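PDB 5T0W: AncCDT-1 from Synthetic construct, which probably serves as a periplasmic amino acid-binding protein of solute-binding family 3, holding arginine in its ligand pocket and representing an ancestral precursor of cyclohexadienyl dehydratase. Local coordinates for residues K82-M87 against A212-D217; M90-E95 against H206-F211. One frame throughout, in Å; residues are numbered along the deposited sequence.

Contact 1: K82-M87 against A212-D217; sequences KFDIVM and AIRKGD
Val86 and Ala212 meet CB to CB at 3.8 Å, on one face of the antiparallel bridge by which strand 207-213 joins the edge of the parallel sheet formed by 63-68, 24-29 and 85-86. This returning strand, running against its neighbour, is a hallmark of the type II periplasmic-binding-protein fold. The bridge is a hydrogen-bonded pair: Val86 N gives to Ala212 O at 3.0 Å, nearly straight at 170°, and Ala212 N gives to Val86 O at 3.3 Å. On the Val86 side, CG2 lies anti to the carbonyl carbon and joins CB against the Ala212 methyl; Ile74 of helix 74-79 adds to the packing of Val86, and Met90 to that of Ala212. On the other face, Ile85 and Ile213 cross obliquely, with Ile85 CG1 4.0 Å from Ile213 CG2. Helix 218-233 packs on this pair, Val224 on Ile85, Leu220 and Leu221 on Ile213.

Beyond the bridge the link becomes polar. The Arg214 chain bends at its third torsion (chi3 -76°), and this turns the guanidinium toward the loop ahead of strand 85-86. Arg214 NH1 donates to Phe83 O at 3.1 Å, with that oxygen at the guanidinium edge and in its plane; NH1 also gives to Leu78 O, and NH2 to Thr15 OG1. Asp84 is a looser neighbour, its carboxylate plane turned 65° from the guanidinium, and it makes its salt bridge through OD2 to Arg22 instead. Its other oxygen, Asp84 OD1, stays 4.2 Å from Arg214 NH2, beyond salt-bridge range.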
ATOM      1  N   LYS A  82       3.001  12.379 -13.859  1.00 33.45           N
ATOM      2  CA  LYS A  82       1.860  12.970 -13.149  1.00 33.58           C
ATOM      3  C   LYS A  82       2.214  13.386 -11.729  1.00 31.79           C
ATOM      4  O   LYS A  82       1.520  14.204 -11.124  1.00 32.27           O
ATOM      5  CB  LYS A  82       0.678  12.005 -13.123  1.00 34.18           C
ATOM      6  CG  LYS A  82       0.125  11.712 -14.511  1.00 36.39           C
ATOM      7  CD  LYS A  82      -1.368  11.916 -14.548  1.00 37.97           C
ATOM      8  CE  LYS A  82      -1.870  11.765 -15.971  1.00 40.28           C
ATOM      9  NZ  LYS A  82      -1.657  13.034 -16.740  1.00 42.20           N
ATOM     10  N   PHE A  83       3.289  12.814 -11.200  1.00 29.78           N
ATOM     11  CA  PHE A  83       3.804  13.214  -9.924  1.00 28.31           C
ATOM     12  C   PHE A  83       5.240  12.726  -9.833  1.00 26.98           C
ATOM     13  O   PHE A  83       5.705  12.008 -10.700  1.00 26.97           O
ATOM     14  CB  PHE A  83       2.945  12.637  -8.785  1.00 27.61           C
ATOM     15  CG  PHE A  83       2.605  11.185  -8.954  1.00 27.07           C
ATOM     16  CD1 PHE A  83       3.560  10.217  -8.760  1.00 26.11           C
ATOM     17  CD2 PHE A  83       1.318  10.792  -9.300  1.00 27.79           C
ATOM     18  CE1 PHE A  83       3.254   8.880  -8.914  1.00 25.83           C
ATOM     19  CE2 PHE A  83       0.997   9.460  -9.469  1.00 27.48           C
ATOM     20  CZ  PHE A  83       1.975   8.495  -9.274  1.00 26.49           C
ATOM     21  N   ASP A  84       5.925  13.077  -8.744  1.00 25.74           N
ATOM     22  CA  ASP A  84       7.344  12.736  -8.603  1.00 24.83           C
ATOM     23  C   ASP A  84       7.644  11.445  -7.917  1.00 23.42           C
ATOM     24  O   ASP A  84       8.682  10.868  -8.165  1.00 23.35           O
ATOM     25  CB  ASP A  84       8.040  13.822  -7.808  1.00 24.86           C
ATOM     26  CG  ASP A  84       7.784  15.168  -8.369  1.00 26.00           C
ATOM     27  OD1 ASP A  84       8.067  15.335  -9.584  1.00 26.89           O
ATOM     28  OD2 ASP A  84       7.287  16.024  -7.608  1.00 26.14           O
ATOM     29  N   ILE A  85       6.764  10.990  -7.038  1.00 22.49           N
ATOM     30  CA  ILE A  85       7.094   9.854  -6.180  1.00 21.47           C
ATOM     31  C   ILE A  85       5.844   9.152  -5.697  1.00 21.19           C
ATOM     32  O   ILE A  85       4.845   9.807  -5.358  1.00 21.54           O
ATOM     33  CB  ILE A  85       7.945  10.317  -4.970  1.00 21.10           C
ATOM     34  CG1 ILE A  85       8.360   9.148  -4.074  1.00 20.44           C
ATOM     35  CG2 ILE A  85       7.188  11.336  -4.116  1.00 21.36           C
ATOM     36  CD1 ILE A  85       9.553   9.456  -3.202  1.00 20.39           C
ATOM     37  N   VAL A  86       5.884   7.822  -5.647  1.00 20.75           N
ATOM     38  CA  VAL A  86       4.750   7.025  -5.119  1.00 20.59           C
ATOM     39  C   VAL A  86       4.962   6.758  -3.619  1.00 20.09           C
ATOM     40  O   VAL A  86       5.949   6.173  -3.246  1.00 19.71           O
ATOM     41  CB  VAL A  86       4.623   5.689  -5.848  1.00 20.59           C
ATOM     42  CG1 VAL A  86       3.507   4.869  -5.269  1.00 20.53           C
ATOM     43  CG2 VAL A  86       4.399   5.912  -7.325  1.00 21.35           C
ATOM     44  N   MET A  87       4.045   7.211  -2.782  1.00 20.31           N
ATOM     45  CA  MET A  87       4.072   6.881  -1.365  1.00 20.13           C
ATOM     46  C   MET A  87       2.685   6.362  -0.981  1.00 20.47           C
ATOM     47  O   MET A  87       1.767   7.135  -0.707  1.00 21.09           O
ATOM     48  CB  MET A  87       4.452   8.097  -0.526  1.00 20.41           C
ATOM     49  CG  MET A  87       5.678   8.846  -1.041  1.00 20.33           C
ATOM     50  SD  MET A  87       6.448  10.130  -0.012  1.00 20.74           S
ATOM     51  CE  MET A  87       7.002   9.372   1.518  1.00 20.66           C
ATOM     52  N   ALA A 212       8.409   4.627  -4.792  1.00 19.68           N
ATOM     53  CA  ALA A 212       8.830   4.452  -6.197  1.00 20.22           C
ATOM     54  C   ALA A 212       9.146   5.773  -6.856  1.00 20.09           C
ATOM     55  O   ALA A 212       8.453   6.736  -6.617  1.00 20.03           O
ATOM     56  CB  ALA A 212       7.743   3.748  -6.986  1.00 21.26           C
ATOM     57  N   ILE A 213      10.177   5.794  -7.692  1.00 20.23           N
ATOM     58  CA  ILE A 213      10.418   6.924  -8.568  1.00 20.43           C
ATOM     59  C   ILE A 213      10.793   6.431  -9.966  1.00 21.53           C
ATOM     60  O   ILE A 213      11.214   5.279 -10.131  1.00 21.91           O
ATOM     61  CB  ILE A 213      11.536   7.841  -8.058  1.00 19.65           C
ATOM     62  CG1 ILE A 213      12.878   7.123  -8.110  1.00 19.57           C
ATOM     63  CG2 ILE A 213      11.253   8.310  -6.639  1.00 18.95           C
ATOM     64  CD1 ILE A 213      14.062   8.065  -7.999  1.00 19.19           C
ATOM     65  N   ARG A 214      10.688   7.308 -10.957  1.00 22.39           N
ATOM     66  CA  ARG A 214      11.124   6.972 -12.302  1.00 23.77           C
ATOM     67  C   ARG A 214      12.602   6.599 -12.321  1.00 23.91           C
ATOM     68  O   ARG A 214      13.403   7.160 -11.566  1.00 22.96           O
ATOM     69  CB  ARG A 214      10.934   8.148 -13.246  1.00 24.38           C
ATOM     70  CG  ARG A 214       9.516   8.514 -13.502  1.00 25.02           C
ATOM     71  CD  ARG A 214       9.480   9.669 -14.492  1.00 25.88           C
ATOM     72  NE  ARG A 214       9.842  10.968 -13.898  1.00 25.01           N
ATOM     73  CZ  ARG A 214       9.043  11.705 -13.126  1.00 24.63           C
ATOM     74  NH1 ARG A 214       7.827  11.278 -12.807  1.00 24.97           N
ATOM     75  NH2 ARG A 214       9.465  12.865 -12.651  1.00 24.09           N
ATOM     76  N   LYS A 215      12.951   5.672 -13.214  1.00 25.51           N
ATOM     77  CA  LYS A 215      14.351   5.334 -13.521  1.00 26.26           C
ATOM     78  C   LYS A 215      15.108   6.576 -14.024  1.00 26.60           C
ATOM     79  O   LYS A 215      14.511   7.556 -14.471  1.00 26.87           O
ATOM     80  CB  LYS A 215      14.434   4.287 -14.624  1.00 28.02           C
ATOM     81  CG  LYS A 215      13.676   2.998 -14.380  1.00 28.62           C
ATOM     82  CD  LYS A 215      14.497   1.994 -13.596  1.00 28.43           C
ATOM     83  CE  LYS A 215      13.914   0.591 -13.737  1.00 29.60           C
ATOM     84  NZ  LYS A 215      14.860  -0.420 -13.204  1.00 29.80           N
ATOM     85  N   GLY A 216      16.426   6.521 -13.930  1.00 27.04           N
ATOM     86  CA  GLY A 216      17.285   7.571 -14.453  1.00 27.68           C
ATOM     87  C   GLY A 216      17.287   8.852 -13.646  1.00 27.01           C
ATOM     88  O   GLY A 216      17.438   9.948 -14.202  1.00 27.42           O
ATOM     89  N   ASP A 217      17.181   8.723 -12.327  1.00 26.59           N
ATOM     90  CA  ASP A 217      17.138   9.888 -11.441  1.00 26.05           C
ATOM     91  C   ASP A 217      17.794   9.589 -10.129  1.00 25.43           C
ATOM     92  O   ASP A 217      17.180   9.746  -9.071  1.00 25.12           O
ATOM     93  CB  ASP A 217      15.699  10.310 -11.209  1.00 25.96           C
ATOM     94  CG  ASP A 217      15.577  11.757 -10.845  1.00 25.92           C
ATOM     95  OD1 ASP A 217      16.556  12.369 -10.320  1.00 25.49           O
ATOM     96  OD2 ASP A 217      14.470  12.295 -11.097  1.00 26.62           O
TER

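Contact 2: M90-E95 against H206-F211; sequences MTITPE and HEPLGF. With ARG (arginine), chain E.
Thr91 sets OG1 anti to its carbonyl carbon (chi1 -60°), which brings the hydroxyl beside Leu209 and over to the bound arginine, while CG2 turns to Glu207. Leu209 CD2 comes 3.4 Å from Thr91 OG1; the two side chains are oblique to each other. Thr91 CG2 meets Glu207 CB at 3.8 Å, with the side chains at about a right angle. In Ile92, CG1 lies beside the backbone N, which directs the branch onto the peptide of Gly210, where Ile92 CG1 is 3.7 Å from Gly210 N. Ile92 CB faces Pro208 CG more loosely.

Thr91 and Leu209 form a single beta bridge. Gly210 N gives to Met90 O at 2.8 Å, nearly along the C=O axis, and Ile92 N gives to Pro208 O at 2.9 Å with an almost straight 175° at the hydrogen. A water adds a third link, accepting from Met90 N and donating to Gly210 O.

Between these two bonds, Thr91 N turns to the ligand: it donates to OXT of the bound arginine at 2.8 Å, in a 169° bond. The ligand's amino N in turn donates to Thr91 OG1 at 2.9 Å. Arg96 NH2 also bonds the ligand, and Arg96 NH1 takes hold of Thr91 O. Thr91 thus meets both the carboxylate and the amino group, consistent with its reading the part of the ligand common to all alpha-amino acids, while other pocket residues supply the remaining bonds.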
ATOM      1  N   MET A  90       3.396   0.711  -1.234  1.00 19.66           N
ATOM      2  CA  MET A  90       3.803  -0.080  -2.361  1.00 19.68           C
ATOM      3  C   MET A  90       4.880  -1.123  -2.054  1.00 19.62           C
ATOM      4  O   MET A  90       5.986  -0.814  -1.658  1.00 19.47           O
ATOM      5  CB  MET A  90       4.278   0.824  -3.456  1.00 19.67           C
ATOM      6  CG  MET A  90       4.537   0.079  -4.730  1.00 20.00           C
ATOM      7  SD  MET A  90       4.657   1.180  -6.100  1.00 20.39           S
ATOM      8  CE  MET A  90       5.091   0.013  -7.368  1.00 21.04           C
ATOM      9  N   THR A  91       4.518  -2.380  -2.230  1.00 19.93           N
ATOM     10  CA  THR A  91       5.436  -3.490  -2.095  1.00 20.14           C
ATOM     11  C   THR A  91       6.478  -3.450  -3.228  1.00 20.28           C
ATOM     12  O   THR A  91       6.156  -3.174  -4.361  1.00 20.45           O
ATOM     13  CB  THR A  91       4.655  -4.811  -2.170  1.00 20.63           C
ATOM     14  OG1 THR A  91       3.701  -4.862  -1.109  1.00 20.70           O
ATOM     15  CG2 THR A  91       5.574  -5.984  -2.064  1.00 21.06           C
ATOM     16  N   ILE A  92       7.742  -3.722  -2.873  1.00 20.42           N
ATOM     17  CA  ILE A  92       8.844  -3.856  -3.840  1.00 20.86           C
ATOM     18  C   ILE A  92       8.788  -5.258  -4.418  1.00 21.57           C
ATOM     19  O   ILE A  92       8.858  -6.208  -3.690  1.00 21.85           O
ATOM     20  CB  ILE A  92      10.234  -3.629  -3.188  1.00 21.00           C
ATOM     21  CG1 ILE A  92      10.306  -2.208  -2.592  1.00 20.44           C
ATOM     22  CG2 ILE A  92      11.349  -3.809  -4.201  1.00 21.70           C
ATOM     23  CD1 ILE A  92      11.485  -1.942  -1.703  1.00 20.67           C
ATOM     24  N   THR A  93       8.640  -5.359  -5.731  1.00 22.07           N
ATOM     25  CA  THR A  93       8.643  -6.640  -6.390  1.00 23.10           C
ATOM     26  C   THR A  93       9.588  -6.630  -7.575  1.00 24.19           C
ATOM     27  O   THR A  93       9.889  -5.561  -8.123  1.00 24.09           O
ATOM     28  CB  THR A  93       7.235  -7.057  -6.879  1.00 23.24           C
ATOM     29  OG1 THR A  93       6.819  -6.225  -7.971  1.00 23.39           O
ATOM     30  CG2 THR A  93       6.219  -7.019  -5.745  1.00 22.55           C
ATOM     31  N   PRO A  94      10.057  -7.814  -7.989  1.00 25.58           N
ATOM     32  CA  PRO A  94      10.952  -7.892  -9.156  1.00 27.09           C
ATOM     33  C   PRO A  94      10.296  -7.295 -10.392  1.00 28.08           C
ATOM     34  O   PRO A  94      10.884  -6.442 -11.069  1.00 28.51           O
ATOM     35  CB  PRO A  94      11.163  -9.387  -9.335  1.00 28.13           C
ATOM     36  CG  PRO A  94      10.903  -9.974  -7.990  1.00 27.44           C
ATOM     37  CD  PRO A  94       9.819  -9.126  -7.386  1.00 25.97           C
ATOM     38  N   GLU A  95       9.060  -7.694 -10.652  1.00 28.97           N
ATOM     39  CA  GLU A  95       8.343  -7.217 -11.846  1.00 30.45           C
ATOM     40  C   GLU A  95       8.262  -5.684 -11.874  1.00 29.59           C
ATOM     41  O   GLU A  95       8.469  -5.082 -12.908  1.00 30.13           O
ATOM     42  CB  GLU A  95       6.939  -7.853 -11.918  1.00 31.47           C
ATOM     43  CG  GLU A  95       6.499  -8.305 -13.313  1.00 34.20           C
ATOM     44  CD  GLU A  95       4.961  -8.541 -13.421  1.00 35.34           C
ATOM     45  OE1 GLU A  95       4.280  -8.683 -12.366  1.00 34.93           O
ATOM     46  OE2 GLU A  95       4.429  -8.551 -14.565  1.00 37.26           O
ATOM     47  N   HIS A 206       6.546 -12.381   3.894  1.00 39.14           N
ATOM     48  CA  HIS A 206       6.570 -10.924   4.152  1.00 35.67           C
ATOM     49  C   HIS A 206       7.376 -10.265   3.093  1.00 33.64           C
ATOM     50  O   HIS A 206       8.251 -10.900   2.480  1.00 35.02           O
ATOM     51  CB  HIS A 206       7.202 -10.540   5.503  1.00 34.95           C
ATOM     52  CG  HIS A 206       6.188 -10.287   6.566  1.00 34.78           C
ATOM     53  ND1 HIS A 206       5.952  -9.038   7.111  1.00 33.70           N
ATOM     54  CD2 HIS A 206       5.274 -11.119   7.113  1.00 35.84           C
ATOM     55  CE1 HIS A 206       4.951  -9.123   7.971  1.00 34.24           C
ATOM     56  NE2 HIS A 206       4.525 -10.374   7.995  1.00 35.55           N
ATOM     57  N   GLU A 207       7.086  -9.002   2.836  1.00 30.85           N
ATOM     58  CA  GLU A 207       7.828  -8.272   1.800  1.00 29.13           C
ATOM     59  C   GLU A 207       7.995  -6.787   2.161  1.00 26.70           C
ATOM     60  O   GLU A 207       7.102  -6.214   2.783  1.00 26.09           O
ATOM     61  CB  GLU A 207       7.052  -8.412   0.488  1.00 29.74           C
ATOM     62  CG  GLU A 207       7.075  -9.803  -0.128  1.00 31.44           C
ATOM     63  CD  GLU A 207       8.427 -10.194  -0.732  1.00 32.03           C
ATOM     64  OE1 GLU A 207       9.193  -9.312  -1.181  1.00 31.20           O
ATOM     65  OE2 GLU A 207       8.732 -11.413  -0.793  1.00 33.51           O
ATOM     66  N   PRO A 208       9.127  -6.174   1.753  1.00 25.17           N
ATOM     67  CA  PRO A 208       9.379  -4.760   2.006  1.00 23.63           C
ATOM     68  C   PRO A 208       8.499  -3.863   1.152  1.00 22.84           C
ATOM     69  O   PRO A 208       8.218  -4.179   0.001  1.00 23.29           O
ATOM     70  CB  PRO A 208      10.829  -4.583   1.572  1.00 23.44           C
ATOM     71  CG  PRO A 208      10.965  -5.524   0.437  1.00 24.39           C
ATOM     72  CD  PRO A 208      10.101  -6.708   0.791  1.00 25.48           C
ATOM     73  N   LEU A 209       8.050  -2.760   1.735  1.00 21.86           N
ATOM     74  CA  LEU A 209       7.429  -1.676   0.979  1.00 21.25           C
ATOM     75  C   LEU A 209       8.507  -0.654   0.696  1.00 20.35           C
ATOM     76  O   LEU A 209       9.463  -0.505   1.481  1.00 20.01           O
ATOM     77  CB  LEU A 209       6.323  -1.031   1.789  1.00 21.20           C
ATOM     78  CG  LEU A 209       5.328  -1.959   2.466  1.00 21.97           C
ATOM     79  CD1 LEU A 209       4.242  -1.176   3.185  1.00 22.12           C
ATOM     80  CD2 LEU A 209       4.683  -2.886   1.447  1.00 22.75           C
ATOM     81  N   GLY A 210       8.353   0.063  -0.402  1.00 20.12           N
ATOM     82  CA  GLY A 210       9.225   1.198  -0.725  1.00 19.44           C
ATOM     83  C   GLY A 210       8.461   2.331  -1.381  1.00 19.34           C
ATOM     84  O   GLY A 210       7.318   2.169  -1.788  1.00 19.86           O
ATOM     85  N   PHE A 211       9.140   3.463  -1.543  1.00 18.83           N
ATOM     86  CA  PHE A 211       8.670   4.553  -2.388  1.00 18.87           C
ATOM     87  C   PHE A 211       9.258   4.465  -3.781  1.00 19.09           C
ATOM     88  O   PHE A 211      10.457   4.279  -3.947  1.00 18.88           O
ATOM     89  CB  PHE A 211       9.065   5.872  -1.778  1.00 18.40           C
ATOM     90  CG  PHE A 211       8.709   5.972  -0.351  1.00 18.36           C
ATOM     91  CD1 PHE A 211       7.391   5.783   0.050  1.00 18.83           C
ATOM     92  CD2 PHE A 211       9.669   6.237   0.600  1.00 18.05           C
ATOM     93  CE1 PHE A 211       7.054   5.878   1.384  1.00 18.98           C
ATOM     94  CE2 PHE A 211       9.343   6.344   1.923  1.00 18.24           C
ATOM     95  CZ  PHE A 211       8.042   6.149   2.323  1.00 18.70           C
TER
HETATM   96  N   ARG E 301       1.134  -3.505  -0.828  1.00  7.68           N
HETATM   97  CA  ARG E 301       0.271  -3.921  -1.942  1.00  7.57           C
HETATM   98  C   ARG E 301       0.970  -3.581  -3.204  1.00  7.46           C
HETATM   99  O   ARG E 301       0.569  -4.103  -4.244  1.00  7.30           O
HETATM  100  CB  ARG E 301      -1.040  -3.194  -1.904  1.00  7.80           C
HETATM  101  CG  ARG E 301      -0.858  -1.721  -2.133  1.00  8.38           C
HETATM  102  CD  ARG E 301      -2.195  -1.013  -2.341  1.00  8.75           C
HETATM  103  NE  ARG E 301      -2.076   0.382  -1.952  1.00  9.10           N
HETATM  104  CZ  ARG E 301      -3.029   1.283  -2.125  1.00  9.46           C
HETATM  105  NH1 ARG E 301      -2.849   2.544  -1.713  1.00  9.40           N
HETATM  106  NH2 ARG E 301      -4.170   0.923  -2.700  1.00  9.64           N
HETATM  107  OXT ARG E 301       1.919  -2.771  -3.190  1.00  7.36           O
HETATM  108  O   HOH W   1       4.811   3.435  -0.795  1.00  4.52           O

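How the contacts relate
From the N terminus the chain reaches 82-87, the first half of contact 1, and a few residues later 90-95, the first half of contact 2, at the arginine pocket. More than a hundred residues follow before strand 207-213 returns, meeting 90-95 first and 82-87 next. Contact 2 is therefore nested within the longer loop closed by contact 1. Their centres lie about 14 Å apart, yet they touch: Phe211 CB packs on Val86 O, and Met87 CE on the Phe211 ring. One returning strand ties both places together, the outer edge of the parallel sheet at contact 1 and the ligand-binding loop at contact 2.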